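PDB 4O5H: phenylacetaldehyde dehydrogenase, which probably oxidises phenylacetaldehyde to phenylacetate with NAD+ as the electron acceptor, as a member of the aldehyde dehydrogenase family. Local coordinates for residues V70-A75 against A247-R253. Numbering follows the deposited sequence.
Sequences VQQAVA and ALSRDPR
Val-70 and Val-74, one turn apart on helix 67-82, meet Leu-248 at the C-terminal end of helix 241-250. CG1 of Val-70, anti to its backbone N (chi1 172°), is directed at the neighbouring backbone and lies 3.7 Å from CA of Leu-248, with the methylene CB of that leucine close by, while CB of Val-70 comes within 4.3 Å of CB of Ala-247. Val-74 meets the leucine through its other branch, CG2 touching CD1 of Leu-248 at 3.8 Å. Val-206 of strand 204-208 and Ile-254 close in on both Val-74 and Leu-248, so the apolar centre joins the two helices to strand 204-208, one of the parallel strands in the mixed sheet of the probable Rossmann-like, cofactor-binding part of the aldehyde dehydrogenase fold.

Outward from this centre, Val-74 turns CG1 to the Asp-251–Arg-253 pair, 3.7 Å from OD2 of Asp-251 and over one face of the Arg-253 guanidinium. The carboxylate is gripped side-on: NE of Arg-253 reaches OD1 of Asp-251 at 3.0 Å and NH2 reaches OD2 at 2.9 Å, both nearly straight, in the guanidinium plane and on syn lone pairs. The anti lone pair of OD1 takes the backbone N of Arg-253, closing an Asx turn just beyond the helix end. A bend at chi3 (-62°) folds the arginine back onto its aspartate and brings NH2 to Gln-71 O, 3.0 Å away in a weak, bent bond. That carbonyl already accepts the helical N-H of Ala-75. NH1 packs against CB of Ala-75 and donates to a water.

With the charges of Asp-251 and Arg-253 paired within segment 247-253 and three bonds fixing the carboxylate, a buried acid can lie against valine methyl groups; the aspartate is probably ionised, and the direct polar link between the segments is a single weak bond.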
loop_
_atom_site.group_PDB
_atom_site.type_symbol
_atom_site.label_atom_id
_atom_site.label_comp_id
_atom_site.label_asym_id
_atom_site.label_seq_id
_atom_site.Cartn_x
_atom_site.Cartn_y
_atom_site.Cartn_z
ATOM N N VAL A 70 -2.099 -18.680 17.377
ATOM C CA VAL A 70 -1.856 -17.859 16.169
ATOM C C VAL A 70 -0.420 -18.058 15.696
ATOM O O VAL A 70 -0.195 -18.251 14.514
ATOM C CB VAL A 70 -2.130 -16.382 16.408
ATOM C CG1 VAL A 70 -1.686 -15.542 15.211
ATOM C CG2 VAL A 70 -3.603 -16.152 16.667
ATOM N N GLN A 71 0.526 -18.021 16.624
ATOM C CA GLN A 71 1.932 -18.295 16.286
ATOM C C GLN A 71 2.127 -19.663 15.641
ATOM O O GLN A 71 2.882 -19.783 14.702
ATOM C CB GLN A 71 2.820 -18.182 17.502
ATOM C CG GLN A 71 3.025 -16.719 17.892
ATOM C CD GLN A 71 3.582 -16.555 19.268
ATOM O OE1 GLN A 71 3.721 -17.506 20.034
ATOM N NE2 GLN A 71 3.913 -15.338 19.599
ATOM N N GLN A 72 1.419 -20.680 16.112
ATOM C CA GLN A 72 1.486 -22.015 15.463
ATOM C C GLN A 72 0.961 -21.995 14.038
ATOM O O GLN A 72 1.500 -22.657 13.162
ATOM C CB GLN A 72 0.739 -23.082 16.248
ATOM C CG GLN A 72 1.380 -23.329 17.582
ATOM C CD GLN A 72 2.729 -24.025 17.494
ATOM O OE1 GLN A 72 3.071 -24.687 16.493
ATOM N NE2 GLN A 72 3.534 -23.820 18.500
ATOM N N ALA A 73 -0.139 -21.307 13.822
ATOM C CA ALA A 73 -0.707 -21.171 12.479
ATOM C C ALA A 73 0.243 -20.446 11.508
ATOM O O ALA A 73 0.383 -20.841 10.349
ATOM C CB ALA A 73 -2.049 -20.450 12.530
ATOM N N VAL A 74 0.861 -19.373 11.996
ATOM C CA VAL A 74 1.834 -18.639 11.218
ATOM C C VAL A 74 3.031 -19.515 10.907
ATOM O O VAL A 74 3.476 -19.521 9.782
ATOM C CB VAL A 74 2.227 -17.334 11.937
ATOM C CG1 VAL A 74 3.400 -16.663 11.239
ATOM C CG2 VAL A 74 1.005 -16.358 11.963
ATOM N N ALA A 75 3.493 -20.287 11.896
ATOM C CA ALA A 75 4.613 -21.216 11.675
ATOM C C ALA A 75 4.263 -22.219 10.568
ATOM O O ALA A 75 5.101 -22.465 9.711
ATOM C CB ALA A 75 5.001 -21.928 12.954
ATOM N N ALA A 247 -2.685 -10.489 17.619
ATOM C CA ALA A 247 -1.489 -11.302 17.567
ATOM C C ALA A 247 -1.063 -11.617 16.125
ATOM O O ALA A 247 0.133 -11.627 15.805
ATOM C CB ALA A 247 -1.703 -12.592 18.319
ATOM N N LEU A 248 -2.033 -11.843 15.259
ATOM C CA LEU A 248 -1.726 -12.086 13.869
ATOM C C LEU A 248 -1.067 -10.849 13.238
ATOM O O LEU A 248 -0.024 -10.945 12.595
ATOM C CB LEU A 248 -3.003 -12.466 13.117
ATOM C CG LEU A 248 -2.835 -12.762 11.626
ATOM C CD1 LEU A 248 -1.737 -13.814 11.400
ATOM C CD2 LEU A 248 -4.178 -13.213 11.059
ATOM N N SER A 249 -1.652 -9.680 13.493
ATOM C CA SER A 249 -1.128 -8.425 12.936
ATOM C C SER A 249 0.301 -8.095 13.335
ATOM O O SER A 249 1.046 -7.499 12.533
ATOM C CB SER A 249 -2.048 -7.227 13.261
ATOM O OG SER A 249 -1.973 -6.855 14.637
ATOM N N ARG A 250 0.716 -8.500 14.544
ATOM C CA ARG A 250 2.043 -8.186 15.067
ATOM C C ARG A 250 3.108 -9.227 14.721
ATOM O O ARG A 250 4.283 -9.043 15.045
ATOM C CB ARG A 250 2.017 -8.142 16.603
ATOM C CG ARG A 250 1.119 -7.153 17.266
ATOM C CD ARG A 250 1.456 -7.085 18.778
ATOM N NE ARG A 250 1.284 -8.398 19.445
ATOM C CZ ARG A 250 0.153 -8.813 20.033
ATOM N NH1 ARG A 250 -0.912 -8.026 20.053
ATOM N NH2 ARG A 250 0.078 -10.011 20.594
ATOM N N ASP A 251 2.720 -10.352 14.118
ATOM C CA ASP A 251 3.670 -11.416 13.910
ATOM C C ASP A 251 4.649 -10.995 12.819
ATOM O O ASP A 251 4.232 -10.679 11.728
ATOM C CB ASP A 251 2.973 -12.729 13.562
ATOM C CG ASP A 251 3.868 -13.931 13.752
ATOM O OD1 ASP A 251 4.974 -13.958 13.208
ATOM O OD2 ASP A 251 3.455 -14.890 14.466
ATOM N N PRO A 252 5.972 -10.999 13.112
ATOM C CA PRO A 252 6.897 -10.520 12.079
ATOM C C PRO A 252 7.094 -11.527 10.975
ATOM O O PRO A 252 7.760 -11.240 10.007
ATOM C CB PRO A 252 8.210 -10.265 12.857
ATOM C CG PRO A 252 8.110 -11.183 14.067
ATOM C CD PRO A 252 6.637 -11.179 14.421
ATOM N N ARG A 253 6.531 -12.722 11.107
ATOM C CA ARG A 253 6.710 -13.762 10.079
ATOM C C ARG A 253 5.644 -13.777 9.005
ATOM O O ARG A 253 5.747 -14.564 8.056
ATOM C CB ARG A 253 6.839 -15.162 10.708
ATOM C CG ARG A 253 7.940 -15.275 11.739
ATOM C CD ARG A 253 7.761 -16.535 12.569
ATOM N NE ARG A 253 6.476 -16.497 13.306
ATOM C CZ ARG A 253 5.977 -17.547 13.983
ATOM N NH1 ARG A 253 6.614 -18.734 13.998
ATOM N NH2 ARG A 253 4.823 -17.436 14.631
HETATM O O HOH W 1 5.920 -20.455 16.206
HETATM O O HOH W 2 2.416 -12.781 17.978
#